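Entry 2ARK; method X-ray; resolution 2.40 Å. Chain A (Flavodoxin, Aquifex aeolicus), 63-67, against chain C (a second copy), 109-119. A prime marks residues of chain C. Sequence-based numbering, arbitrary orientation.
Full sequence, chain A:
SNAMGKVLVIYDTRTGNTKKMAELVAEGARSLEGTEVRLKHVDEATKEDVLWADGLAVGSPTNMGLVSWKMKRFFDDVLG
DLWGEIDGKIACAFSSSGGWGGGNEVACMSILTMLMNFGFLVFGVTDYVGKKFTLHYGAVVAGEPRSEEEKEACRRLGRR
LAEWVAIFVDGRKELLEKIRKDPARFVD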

ATOM      1  N   ASN A  63     -12.640  -2.969  -7.048  1.00 25.22           N
ATOM      2  CA  ASN A  63     -13.818  -3.076  -6.183  1.00 26.85           C
ATOM      3  C   ASN A  63     -13.481  -2.592  -4.761  1.00 28.28           C
ATOM      4  O   ASN A  63     -12.764  -3.279  -4.010  1.00 28.42           O
ATOM      5  CB  ASN A  63     -14.382  -4.511  -6.158  1.00 26.60           C
ATOM      6  CG  ASN A  63     -15.036  -4.945  -7.496  1.00 26.68           C
ATOM      7  OD1 ASN A  63     -15.297  -6.132  -7.706  1.00 26.59           O
ATOM      8  ND2 ASN A  63     -15.321  -3.998  -8.370  1.00 25.45           N
HETATM    9  N   MSE A  64     -14.010  -1.426  -4.402  1.00 28.91           N
HETATM   10  CA  MSE A  64     -13.684  -0.770  -3.153  1.00 30.91           C
HETATM   11  C   MSE A  64     -12.166  -0.615  -3.014  1.00 29.33           C
HETATM   12  O   MSE A  64     -11.612  -0.767  -1.935  1.00 28.83           O
HETATM   13  CB  MSE A  64     -14.298  -1.494  -1.953  1.00 34.06           C
HETATM   14  CG  MSE A  64     -15.813  -1.724  -2.046  1.00 41.66           C
HETATM   15 SE   MSE A  64     -16.942  -0.024  -2.366  1.00 69.60          SE
HETATM   16  CE  MSE A  64     -16.786   0.342  -4.497  1.00 51.55           C
ATOM     17  N   GLY A  65     -11.504  -0.317  -4.123  1.00 27.71           N
ATOM     18  CA  GLY A  65     -10.073  -0.059  -4.122  1.00 26.38           C
ATOM     19  C   GLY A  65      -9.198  -1.299  -4.179  1.00 25.42           C
ATOM     20  O   GLY A  65      -7.994  -1.180  -4.102  1.00 25.92           O
ATOM     21  N   LEU A  66      -9.799  -2.477  -4.334  1.00 23.76           N
ATOM     22  CA  LEU A  66      -9.116  -3.746  -4.147  1.00 22.64           C
ATOM     23  C   LEU A  66      -9.521  -4.768  -5.208  1.00 22.50           C
ATOM     24  O   LEU A  66     -10.563  -4.592  -5.858  1.00 21.06           O
ATOM     25  CB  LEU A  66      -9.441  -4.333  -2.749  1.00 21.34           C
ATOM     26  CG  LEU A  66      -8.992  -3.587  -1.474  1.00 21.70           C
ATOM     27  CD1 LEU A  66      -9.437  -4.275  -0.192  1.00 20.19           C
ATOM     28  CD2 LEU A  66      -7.501  -3.331  -1.430  1.00 22.17           C
ATOM     29  N   VAL A  67      -8.693  -5.831  -5.350  1.00 23.10           N
ATOM     30  CA  VAL A  67      -9.103  -7.091  -5.997  1.00 23.24           C
ATOM     31  C   VAL A  67     -10.525  -7.457  -5.603  1.00 23.79           C
ATOM     32  O   VAL A  67     -10.937  -7.219  -4.456  1.00 23.70           O
ATOM     33  CB  VAL A  67      -8.403  -8.375  -5.492  1.00 23.42           C
ATOM     34  CG1 VAL A  67      -7.773  -9.193  -6.642  1.00 24.85           C
ATOM     35  CG2 VAL A  67      -7.583  -8.204  -4.230  1.00 21.89           C
TER
HETATM   36  N   MSE C 109      -3.797  -2.243   6.136  1.00 27.15           N
HETATM   37  CA  MSE C 109      -3.799  -1.264   5.050  1.00 27.86           C
HETATM   38  C   MSE C 109      -4.957  -1.500   4.052  1.00 27.30           C
HETATM   39  O   MSE C 109      -5.634  -0.538   3.639  1.00 26.70           O
HETATM   40  CB  MSE C 109      -2.483  -1.293   4.299  1.00 28.96           C
HETATM   41  CG  MSE C 109      -1.358  -0.459   4.884  1.00 38.65           C
HETATM   42 SE   MSE C 109      -1.824   1.440   5.454  1.00 60.44          SE
HETATM   43  CE  MSE C 109      -2.916   1.974   3.884  1.00 46.55           C
ATOM     44  N   SER C 110      -5.168  -2.771   3.686  1.00 25.45           N
ATOM     45  CA  SER C 110      -6.214  -3.170   2.744  1.00 25.22           C
ATOM     46  C   SER C 110      -7.617  -2.999   3.310  1.00 24.78           C
ATOM     47  O   SER C 110      -8.514  -2.590   2.603  1.00 24.04           O
ATOM     48  CB  SER C 110      -6.000  -4.606   2.250  1.00 25.44           C
ATOM     49  OG  SER C 110      -6.458  -5.565   3.196  1.00 25.89           O
ATOM     50  N   ILE C 111      -7.801  -3.271   4.589  1.00 24.47           N
ATOM     51  CA  ILE C 111      -9.048  -2.880   5.254  1.00 24.60           C
ATOM     52  C   ILE C 111      -9.284  -1.358   5.227  1.00 25.35           C
ATOM     53  O   ILE C 111     -10.397  -0.908   4.939  1.00 24.58           O
ATOM     54  CB  ILE C 111      -9.117  -3.400   6.689  1.00 24.22           C
ATOM     55  CG1 ILE C 111      -9.034  -4.922   6.713  1.00 24.75           C
ATOM     56  CG2 ILE C 111     -10.407  -2.953   7.370  1.00 24.21           C
ATOM     57  CD1 ILE C 111      -8.739  -5.472   8.107  1.00 24.77           C
ATOM     58  N   LEU C 112      -8.246  -0.567   5.519  1.00 25.70           N
ATOM     59  CA  LEU C 112      -8.379   0.903   5.540  1.00 26.29           C
ATOM     60  C   LEU C 112      -8.655   1.486   4.153  1.00 26.29           C
ATOM     61  O   LEU C 112      -9.357   2.484   4.027  1.00 26.44           O
ATOM     62  CB  LEU C 112      -7.122   1.575   6.108  1.00 25.92           C
ATOM     63  CG  LEU C 112      -6.799   1.248   7.563  1.00 28.76           C
ATOM     64  CD1 LEU C 112      -5.405   1.766   7.972  1.00 26.74           C
ATOM     65  CD2 LEU C 112      -7.863   1.740   8.498  1.00 27.33           C
ATOM     66  N   THR C 113      -8.028   0.897   3.145  1.00 26.85           N
ATOM     67  CA  THR C 113      -8.274   1.183   1.757  1.00 28.10           C
ATOM     68  C   THR C 113      -9.756   1.016   1.395  1.00 29.47           C
ATOM     69  O   THR C 113     -10.378   1.901   0.789  1.00 29.33           O
ATOM     70  CB  THR C 113      -7.441   0.246   0.911  1.00 27.53           C
ATOM     71  OG1 THR C 113      -6.089   0.634   1.062  1.00 28.74           O
ATOM     72  CG2 THR C 113      -7.820   0.334  -0.570  1.00 26.77           C
HETATM   73  N   MSE C 114     -10.301  -0.134   1.757  1.00 30.07           N
HETATM   74  CA  MSE C 114     -11.699  -0.404   1.590  1.00 32.93           C
HETATM   75  C   MSE C 114     -12.580   0.650   2.299  1.00 31.03           C
HETATM   76  O   MSE C 114     -13.499   1.216   1.692  1.00 31.85           O
HETATM   77  CB  MSE C 114     -11.960  -1.791   2.120  1.00 31.44           C
HETATM   78  CG  MSE C 114     -13.049  -2.520   1.429  1.00 35.19           C
HETATM   79 SE   MSE C 114     -13.160  -4.363   2.144  1.00 43.22          SE
HETATM   80  CE  MSE C 114     -13.135  -4.007   4.116  1.00 36.36           C
ATOM     81  N   LEU C 115     -12.269   0.946   3.559  1.00 30.01           N
ATOM     82  CA  LEU C 115     -13.057   1.882   4.364  1.00 28.66           C
ATOM     83  C   LEU C 115     -12.957   3.315   3.855  1.00 29.22           C
ATOM     84  O   LEU C 115     -13.952   4.035   3.817  1.00 28.67           O
ATOM     85  CB  LEU C 115     -12.681   1.797   5.840  1.00 27.13           C
ATOM     86  CG  LEU C 115     -12.811   0.443   6.549  1.00 26.54           C
ATOM     87  CD1 LEU C 115     -11.945   0.421   7.805  1.00 21.52           C
ATOM     88  CD2 LEU C 115     -14.261   0.067   6.878  1.00 25.92           C
HETATM   89  N   MSE C 116     -11.761   3.726   3.452  1.00 29.54           N
HETATM   90  CA  MSE C 116     -11.595   5.019   2.841  1.00 32.66           C
HETATM   91  C   MSE C 116     -12.421   5.214   1.564  1.00 30.05           C
HETATM   92  O   MSE C 116     -12.834   6.336   1.250  1.00 29.43           O
HETATM   93  CB  MSE C 116     -10.145   5.244   2.540  1.00 31.67           C
HETATM   94  CG  MSE C 116      -9.395   5.784   3.700  1.00 34.63           C
HETATM   95 SE   MSE C 116      -7.625   6.359   3.115  1.00 46.20          SE
HETATM   96  CE  MSE C 116      -6.764   4.476   2.852  1.00 35.61           C
ATOM     97  N   ASN C 117     -12.660   4.117   0.848  1.00 28.42           N
ATOM     98  CA  ASN C 117     -13.489   4.133  -0.341  1.00 27.86           C
ATOM     99  C   ASN C 117     -14.920   4.497  -0.002  1.00 27.23           C
ATOM    100  O   ASN C 117     -15.595   5.069  -0.814  1.00 27.57           O
ATOM    101  CB  ASN C 117     -13.469   2.783  -1.060  1.00 27.60           C
ATOM    102  CG  ASN C 117     -13.555   2.938  -2.538  1.00 27.49           C
ATOM    103  OD1 ASN C 117     -14.650   2.879  -3.102  1.00 32.39           O
ATOM    104  ND2 ASN C 117     -12.410   3.158  -3.204  1.00 26.26           N
ATOM    105  N   PHE C 118     -15.376   4.183   1.207  1.00 26.63           N
ATOM    106  CA  PHE C 118     -16.715   4.595   1.623  1.00 26.04           C
ATOM    107  C   PHE C 118     -16.795   6.059   2.094  1.00 24.92           C
ATOM    108  O   PHE C 118     -17.855   6.515   2.443  1.00 24.07           O
ATOM    109  CB  PHE C 118     -17.310   3.610   2.634  1.00 26.08           C
ATOM    110  CG  PHE C 118     -17.813   2.345   1.994  1.00 28.30           C
ATOM    111  CD1 PHE C 118     -16.907   1.331   1.597  1.00 30.29           C
ATOM    112  CD2 PHE C 118     -19.172   2.183   1.718  1.00 26.91           C
ATOM    113  CE1 PHE C 118     -17.362   0.164   0.954  1.00 30.39           C
ATOM    114  CE2 PHE C 118     -19.643   1.026   1.099  1.00 28.30           C
ATOM    115  CZ  PHE C 118     -18.739   0.009   0.722  1.00 29.39           C
ATOM    116  N   GLY C 119     -15.676   6.786   2.029  1.00 24.54           N
ATOM    117  CA  GLY C 119     -15.578   8.193   2.472  1.00 23.89           C
ATOM    118  C   GLY C 119     -15.391   8.328   3.979  1.00 23.95           C
ATOM    119  O   GLY C 119     -15.593   9.409   4.555  1.00 24.02           O
TER
HETATM  120  O   HOH W   1     -12.967   1.885  -6.093  1.00 34.10           O

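A tight turn of chain A rests against the last turns of a helix in chain C. The turn is type I′, from Asn63 to Leu66, and a reciprocal pair of backbone hydrogen bonds ties its two end residues together: Asn63 N donates to Leu66 O (2.9 Å) and Leu66 N to Asn63 O (3.1 Å). Its two middle residues, Met64 and Gly65, both have positive phi, a conformation that glycine adopts readily. No direct hydrogen bond joins the stretches, so shape and apolar contact carry most of the packing.

Met64, present as selenomethionine, covers the most surface. Its flexible, unbranched side chain runs alongside the helix, with CB 3.7 Å from CG of Met114′ and SE 3.4 Å from CE1 of Phe118′. The selenium lies 4.1 Å from the centroid of the Phe118′ ring in an oblique approach, where a large, polarizable atom gains dispersion energy from the aromatic system. The backbone contributes too: Met64 O sits 3.5 Å from Met114′ CA in a CA-H···O contact, a modest electrostatic attraction.

Leu66 points toward the helix and reaches back to Ser110′, about one turn before Met114′, which both side chains share. Its CD1 lies 3.4 Å from Ser110′ O, and its CD2 lies 4.2 Å from Ser110′ CB and 3.8 Å from Thr113′ CG2. Thr113′ offers its methyl to the contact and satisfies its hydroxyl within the helix, OG1 donating to Met109′ O (2.9 Å).

Beside these apolar contacts, Asn117′ points toward the turn, and its amide nitrogen can donate to a water that the turn's backbone also reaches. Water 1 accepts a hydrogen bond from Asn117′ ND2 (3.2 Å) and a weak one from Gly65 N (3.3 Å), bridging the chains. Glycine suits this position sterically as well: an ideal CB on Gly65 would fall only 3.0 Å from Thr113′ CG2.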